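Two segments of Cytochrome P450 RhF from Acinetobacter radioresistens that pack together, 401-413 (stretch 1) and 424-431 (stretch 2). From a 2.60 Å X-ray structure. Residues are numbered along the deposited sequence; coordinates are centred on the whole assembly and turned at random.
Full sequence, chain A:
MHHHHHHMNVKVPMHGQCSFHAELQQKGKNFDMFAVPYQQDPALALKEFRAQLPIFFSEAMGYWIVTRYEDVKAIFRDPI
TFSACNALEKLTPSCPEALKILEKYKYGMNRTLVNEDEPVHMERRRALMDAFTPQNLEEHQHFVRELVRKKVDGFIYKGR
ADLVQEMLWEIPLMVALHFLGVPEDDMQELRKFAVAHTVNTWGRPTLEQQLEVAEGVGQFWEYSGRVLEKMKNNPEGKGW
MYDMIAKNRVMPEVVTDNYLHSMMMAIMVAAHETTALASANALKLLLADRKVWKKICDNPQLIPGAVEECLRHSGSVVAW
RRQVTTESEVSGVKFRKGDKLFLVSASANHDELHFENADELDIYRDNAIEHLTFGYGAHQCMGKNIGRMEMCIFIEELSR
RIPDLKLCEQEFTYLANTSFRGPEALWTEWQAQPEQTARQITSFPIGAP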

ATOM      1  N   ARG A 401      10.296  13.648  21.628  1.00 92.41           N
ATOM      2  CA  ARG A 401      10.899  14.967  21.589  1.00 92.95           C
ATOM      3  C   ARG A 401       9.891  16.093  21.425  1.00103.25           C
ATOM      4  O   ARG A 401      10.221  17.247  21.724  1.00108.53           O
ATOM      5  CB  ARG A 401      11.932  15.024  20.465  1.00 85.58           C
ATOM      6  CG  ARG A 401      12.968  13.931  20.593  1.00 85.12           C
ATOM      7  CD  ARG A 401      13.897  13.933  19.422  1.00 86.73           C
ATOM      8  NE  ARG A 401      14.374  15.273  19.118  1.00 97.98           N
ATOM      9  CZ  ARG A 401      15.198  15.547  18.117  1.00105.71           C
ATOM     10  NH1 ARG A 401      15.612  14.556  17.333  1.00101.59           N
ATOM     11  NH2 ARG A 401      15.598  16.799  17.895  1.00103.83           N
ATOM     12  N   ILE A 402       8.682  15.798  20.963  1.00 98.15           N
ATOM     13  CA  ILE A 402       7.642  16.816  20.879  1.00 89.62           C
ATOM     14  C   ILE A 402       6.377  16.254  21.513  1.00 86.96           C
ATOM     15  O   ILE A 402       5.411  15.947  20.799  1.00 94.77           O
ATOM     16  CB  ILE A 402       7.374  17.231  19.428  1.00 96.30           C
ATOM     17  CG1 ILE A 402       8.669  17.372  18.627  1.00 90.12           C
ATOM     18  CG2 ILE A 402       6.623  18.516  19.409  1.00 93.02           C
ATOM     19  CD1 ILE A 402       8.427  17.778  17.182  1.00 85.14           C
ATOM     20  N   PRO A 403       6.339  16.067  22.830  1.00 93.33           N
ATOM     21  CA  PRO A 403       5.137  15.474  23.443  1.00 97.64           C
ATOM     22  C   PRO A 403       3.902  16.367  23.387  1.00 99.89           C
ATOM     23  O   PRO A 403       2.786  15.854  23.560  1.00 96.41           O
ATOM     24  CB  PRO A 403       5.573  15.211  24.890  1.00 93.98           C
ATOM     25  CG  PRO A 403       6.753  16.101  25.102  1.00 86.81           C
ATOM     26  CD  PRO A 403       7.445  16.209  23.797  1.00 85.80           C
ATOM     27  N   ASP A 404       4.052  17.675  23.159  1.00102.44           N
ATOM     28  CA  ASP A 404       2.896  18.546  22.975  1.00102.69           C
ATOM     29  C   ASP A 404       2.457  18.631  21.514  1.00101.08           C
ATOM     30  O   ASP A 404       1.625  19.478  21.180  1.00104.88           O
ATOM     31  CB  ASP A 404       3.175  19.950  23.537  1.00102.85           C
ATOM     32  CG  ASP A 404       4.212  20.727  22.735  1.00109.75           C
ATOM     33  OD1 ASP A 404       5.223  20.134  22.308  1.00113.06           O
ATOM     34  OD2 ASP A 404       4.016  21.948  22.539  1.00117.28           O
ATOM     35  N   LEU A 405       2.998  17.777  20.647  1.00 92.10           N
ATOM     36  CA  LEU A 405       2.582  17.718  19.254  1.00 90.20           C
ATOM     37  C   LEU A 405       1.069  17.612  19.137  1.00 91.74           C
ATOM     38  O   LEU A 405       0.447  16.782  19.804  1.00 87.49           O
ATOM     39  CB  LEU A 405       3.225  16.504  18.584  1.00 96.25           C
ATOM     40  CG  LEU A 405       3.302  16.608  17.075  1.00 86.17           C
ATOM     41  CD1 LEU A 405       4.213  17.746  16.911  1.00 85.41           C
ATOM     42  CD2 LEU A 405       3.894  15.360  16.476  1.00 84.69           C
ATOM     43  N   LYS A 406       0.480  18.450  18.278  1.00 95.97           N
ATOM     44  CA  LYS A 406      -0.953  18.397  17.999  1.00 94.00           C
ATOM     45  C   LYS A 406      -1.203  18.698  16.527  1.00 89.65           C
ATOM     46  O   LYS A 406      -0.414  19.387  15.877  1.00100.28           O
ATOM     47  CB  LYS A 406      -1.770  19.380  18.858  1.00 93.33           C
ATOM     48  CG  LYS A 406      -1.275  20.833  18.915  1.00 96.90           C
ATOM     49  CD  LYS A 406      -1.666  21.469  20.250  1.00106.23           C
ATOM     50  CE  LYS A 406      -0.537  21.407  21.242  1.00104.58           C
ATOM     51  NZ  LYS A 406      -0.947  21.371  22.665  1.00116.27           N
ATOM     52  N   LEU A 407      -2.313  18.183  16.007  1.00 82.06           N
ATOM     53  CA  LEU A 407      -2.711  18.516  14.646  1.00 83.47           C
ATOM     54  C   LEU A 407      -3.176  19.967  14.578  1.00 91.51           C
ATOM     55  O   LEU A 407      -3.851  20.457  15.486  1.00104.05           O
ATOM     56  CB  LEU A 407      -3.834  17.588  14.179  1.00 83.89           C
ATOM     57  CG  LEU A 407      -3.465  16.125  13.920  1.00 87.93           C
ATOM     58  CD1 LEU A 407      -4.724  15.235  13.932  1.00 81.00           C
ATOM     59  CD2 LEU A 407      -2.693  15.977  12.604  1.00 86.10           C
ATOM     60  N   CYS A 408      -2.788  20.670  13.516  1.00 84.07           N
ATOM     61  CA  CYS A 408      -3.437  21.943  13.231  1.00 85.20           C
ATOM     62  C   CYS A 408      -4.810  21.722  12.605  1.00 91.50           C
ATOM     63  O   CYS A 408      -5.091  20.673  12.022  1.00 96.18           O
ATOM     64  CB  CYS A 408      -2.604  22.805  12.279  1.00 98.23           C
ATOM     65  SG  CYS A 408      -0.843  23.050  12.635  1.00105.05           S
ATOM     66  N   GLU A 409      -5.673  22.731  12.731  1.00 95.58           N
ATOM     67  CA  GLU A 409      -6.899  22.751  11.947  1.00 96.19           C
ATOM     68  C   GLU A 409      -6.530  22.787  10.474  1.00 97.43           C
ATOM     69  O   GLU A 409      -5.722  23.620  10.051  1.00 98.02           O
ATOM     70  CB  GLU A 409      -7.760  23.957  12.308  1.00102.27           C
ATOM     71  CG  GLU A 409      -8.098  24.027  13.777  1.00119.73           C
ATOM     72  CD  GLU A 409      -8.881  25.273  14.138  1.00136.55           C
ATOM     73  OE1 GLU A 409      -9.315  25.991  13.211  1.00140.77           O
ATOM     74  OE2 GLU A 409      -9.042  25.546  15.348  1.00142.83           O
ATOM     75  N   GLN A 410      -7.085  21.860   9.701  1.00 89.42           N
ATOM     76  CA  GLN A 410      -6.736  21.770   8.295  1.00 87.05           C
ATOM     77  C   GLN A 410      -7.781  20.926   7.588  1.00 93.81           C
ATOM     78  O   GLN A 410      -8.450  20.094   8.207  1.00102.15           O
ATOM     79  CB  GLN A 410      -5.341  21.164   8.096  1.00 88.55           C
ATOM     80  CG  GLN A 410      -5.252  19.695   8.512  1.00 88.46           C
ATOM     81  CD  GLN A 410      -3.856  19.279   8.951  1.00 86.11           C
ATOM     82  OE1 GLN A 410      -2.981  19.022   8.119  1.00 84.40           O
ATOM     83  NE2 GLN A 410      -3.648  19.199  10.265  1.00 76.57           N
ATOM     84  N   GLU A 411      -7.930  21.173   6.293  1.00 97.38           N
ATOM     85  CA  GLU A 411      -8.619  20.236   5.425  1.00101.54           C
ATOM     86  C   GLU A 411      -7.636  19.165   4.985  1.00 95.83           C
ATOM     87  O   GLU A 411      -6.485  19.464   4.649  1.00 97.93           O
ATOM     88  CB  GLU A 411      -9.196  20.953   4.207  1.00117.71           C
ATOM     89  CG  GLU A 411     -10.234  22.010   4.553  1.00134.33           C
ATOM     90  CD  GLU A 411     -11.655  21.546   4.283  1.00145.28           C
ATOM     91  OE1 GLU A 411     -12.067  21.554   3.103  1.00152.62           O
ATOM     92  OE2 GLU A 411     -12.356  21.168   5.250  1.00146.95           O
ATOM     93  N   PHE A 412      -8.075  17.912   5.016  1.00 95.16           N
ATOM     94  CA  PHE A 412      -7.260  16.797   4.547  1.00 92.61           C
ATOM     95  C   PHE A 412      -7.723  16.370   3.163  1.00 89.55           C
ATOM     96  O   PHE A 412      -8.920  16.181   2.933  1.00 91.66           O
ATOM     97  CB  PHE A 412      -7.328  15.612   5.510  1.00 81.23           C
ATOM     98  CG  PHE A 412      -6.676  15.880   6.823  1.00 81.37           C
ATOM     99  CD1 PHE A 412      -5.301  15.779   6.959  1.00 78.51           C
ATOM    100  CD2 PHE A 412      -7.432  16.255   7.918  1.00 74.29           C
ATOM    101  CE1 PHE A 412      -4.694  16.033   8.161  1.00 80.10           C
ATOM    102  CE2 PHE A 412      -6.831  16.516   9.117  1.00 79.90           C
ATOM    103  CZ  PHE A 412      -5.459  16.395   9.246  1.00 84.41           C
ATOM    104  N   THR A 413      -6.777  16.213   2.250  1.00 88.79           N
ATOM    105  CA  THR A 413      -7.074  15.772   0.898  1.00 85.91           C
ATOM    106  C   THR A 413      -6.419  14.417   0.646  1.00 82.41           C
ATOM    107  O   THR A 413      -5.400  14.077   1.264  1.00 80.17           O
ATOM    108  CB  THR A 413      -6.624  16.838  -0.129  1.00 82.12           C
ATOM    109  OG1 THR A 413      -5.195  16.909  -0.190  1.00 87.15           O
ATOM    110  CG2 THR A 413      -7.159  18.200   0.273  1.00 82.13           C
TER
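Stretch 2 424-431: EALWTEWQ

How does stretch 2 run along stretch 1? It lies antiparallel, its short strand 427-429 extended beside 406-407. E429 pairs with K406 through two hydrogen bonds, E429 N to K406 O at 3.0 Å and K406 N to E429 O at 3.1 Å. The register then sets L407 CA 4.4 Å from T428 CA, a pair without mutual hydrogen bonds, and C408 N reaches W427 O at 3.0 Å.

What does E429, the residue with the most covered surface, rest on? Its side chain shares a sheet face with that of K406, and their CG atoms lie 3.7 Å apart. C408 adds to the cover, with SG 3.7 Å from E429 CG.

Where does W430 sit? It follows the strand and packs on the turn I402 to L405. I402 lies over one face of its indole, I402 CG2 coming within 3.3 Å of W430 CG, while L405 CD1 approaches W430 CE3 at 4.0 Å.

What holds W427 once the strand pairing ends? The Q410 amide grips its backbone at both polar atoms: W427 N donates to Q410 OE1 at 2.6 Å, and Q410 NE2 donates to W427 O at 2.8 Å. The CA-to-CB bond of W427 points toward stretch 1, but the end of its side chain leads away.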

ATOM      1  N   GLU A 424      -2.451  14.002   1.965  1.00 73.87           N
ATOM      2  CA  GLU A 424      -1.349  14.609   1.219  1.00 81.38           C
ATOM      3  C   GLU A 424      -0.491  15.506   2.109  1.00 88.21           C
ATOM      4  O   GLU A 424       0.728  15.593   1.921  1.00 81.51           O
ATOM      5  CB  GLU A 424      -1.894  15.397   0.032  1.00 75.47           C
ATOM      6  CG  GLU A 424      -2.947  14.632  -0.691  1.00 88.81           C
ATOM      7  CD  GLU A 424      -3.001  14.948  -2.156  1.00 96.49           C
ATOM      8  OE1 GLU A 424      -3.999  15.565  -2.586  1.00 94.96           O
ATOM      9  OE2 GLU A 424      -2.048  14.574  -2.870  1.00103.40           O
ATOM     10  N   ALA A 425      -1.108  16.183   3.071  1.00 82.29           N
ATOM     11  CA  ALA A 425      -0.394  16.979   4.050  1.00 76.17           C
ATOM     12  C   ALA A 425      -0.782  16.531   5.453  1.00 78.82           C
ATOM     13  O   ALA A 425      -1.852  15.946   5.665  1.00 75.91           O
ATOM     14  CB  ALA A 425      -0.689  18.474   3.868  1.00 71.09           C
ATOM     15  N   LEU A 426       0.109  16.801   6.415  1.00 71.09           N
ATOM     16  CA  LEU A 426      -0.142  16.533   7.834  1.00 73.04           C
ATOM     17  C   LEU A 426       0.383  17.741   8.622  1.00 82.76           C
ATOM     18  O   LEU A 426       1.499  17.732   9.148  1.00 89.85           O
ATOM     19  CB  LEU A 426       0.513  15.223   8.284  1.00 65.26           C
ATOM     20  CG  LEU A 426      -0.044  14.636   9.588  1.00 74.43           C
ATOM     21  CD1 LEU A 426      -1.509  14.217   9.446  1.00 76.42           C
ATOM     22  CD2 LEU A 426       0.804  13.481  10.117  1.00 73.03           C
ATOM     23  N   TRP A 427      -0.428  18.792   8.707  1.00 81.61           N
ATOM     24  CA  TRP A 427       0.000  20.026   9.359  1.00 88.67           C
ATOM     25  C   TRP A 427      -0.147  19.925  10.876  1.00 87.73           C
ATOM     26  O   TRP A 427      -1.145  19.423  11.400  1.00 86.05           O
ATOM     27  CB  TRP A 427      -0.780  21.220   8.803  1.00 92.29           C
ATOM     28  CG  TRP A 427      -0.126  21.752   7.572  1.00 93.69           C
ATOM     29  CD1 TRP A 427      -0.541  21.589   6.284  1.00 91.65           C
ATOM     30  CD2 TRP A 427       1.098  22.496   7.507  1.00 93.25           C
ATOM     31  NE1 TRP A 427       0.343  22.200   5.421  1.00 91.57           N
ATOM     32  CE2 TRP A 427       1.354  22.767   6.151  1.00 93.44           C
ATOM     33  CE3 TRP A 427       1.991  22.975   8.467  1.00 92.38           C
ATOM     34  CZ2 TRP A 427       2.467  23.483   5.733  1.00 93.26           C
ATOM     35  CZ3 TRP A 427       3.100  23.681   8.049  1.00 95.99           C
ATOM     36  CH2 TRP A 427       3.329  23.930   6.697  1.00 97.96           C
ATOM     37  N   THR A 428       0.853  20.431  11.579  1.00 96.65           N
ATOM     38  CA  THR A 428       1.094  20.015  12.950  1.00101.37           C
ATOM     39  C   THR A 428       1.930  21.075  13.658  1.00100.83           C
ATOM     40  O   THR A 428       2.753  21.746  13.029  1.00106.27           O
ATOM     41  CB  THR A 428       1.784  18.648  12.941  1.00 97.98           C
ATOM     42  OG1 THR A 428       2.155  18.278  14.267  1.00106.92           O
ATOM     43  CG2 THR A 428       3.000  18.709  12.102  1.00 94.78           C
ATOM     44  N   GLU A 429       1.694  21.244  14.962  1.00 90.72           N
ATOM     45  CA  GLU A 429       2.259  22.373  15.691  1.00100.35           C
ATOM     46  C   GLU A 429       2.639  21.982  17.113  1.00103.98           C
ATOM     47  O   GLU A 429       2.174  20.970  17.645  1.00109.36           O
ATOM     48  CB  GLU A 429       1.279  23.541  15.761  1.00108.47           C
ATOM     49  CG  GLU A 429      -0.086  23.167  16.305  1.00114.58           C
ATOM     50  CD  GLU A 429      -1.056  24.334  16.275  1.00122.88           C
ATOM     51  OE1 GLU A 429      -0.688  25.388  15.714  1.00127.01           O
ATOM     52  OE2 GLU A 429      -2.178  24.201  16.812  1.00126.20           O
ATOM     53  N   TRP A 430       3.468  22.820  17.742  1.00108.37           N
ATOM     54  CA  TRP A 430       3.967  22.577  19.102  1.00109.03           C
ATOM     55  C   TRP A 430       4.647  23.838  19.641  1.00109.91           C
ATOM     56  O   TRP A 430       4.530  24.926  19.065  1.00110.64           O
ATOM     57  CB  TRP A 430       4.929  21.393  19.125  1.00106.51           C
ATOM     58  CG  TRP A 430       6.237  21.582  18.356  1.00111.20           C
ATOM     59  CD1 TRP A 430       7.479  21.765  18.891  1.00108.79           C
ATOM     60  CD2 TRP A 430       6.426  21.542  16.927  1.00110.38           C
ATOM     61  NE1 TRP A 430       8.422  21.858  17.894  1.00107.42           N
ATOM     62  CE2 TRP A 430       7.802  21.731  16.680  1.00107.26           C
ATOM     63  CE3 TRP A 430       5.565  21.382  15.837  1.00 98.97           C
ATOM     64  CZ2 TRP A 430       8.336  21.750  15.387  1.00107.48           C
ATOM     65  CZ3 TRP A 430       6.096  21.414  14.553  1.00 95.06           C
ATOM     66  CH2 TRP A 430       7.466  21.593  14.341  1.00104.04           C
ATOM     67  N   GLN A 431       5.371  23.678  20.753  1.00110.55           N
ATOM     68  CA  GLN A 431       6.132  24.755  21.397  1.00110.45           C
ATOM     69  C   GLN A 431       7.194  25.361  20.481  1.00112.26           C
ATOM     70  O   GLN A 431       8.384  25.036  20.591  1.00107.91           O
ATOM     71  CB  GLN A 431       6.812  24.244  22.664  1.00113.23           C
ATOM     72  CG  GLN A 431       7.583  25.331  23.426  1.00136.17           C
ATOM     73  CD  GLN A 431       8.949  24.858  23.924  1.00140.57           C
ATOM     74  OE1 GLN A 431       9.099  24.440  25.075  1.00139.84           O
ATOM     75  NE2 GLN A 431       9.951  24.917  23.045  1.00138.79           N
TER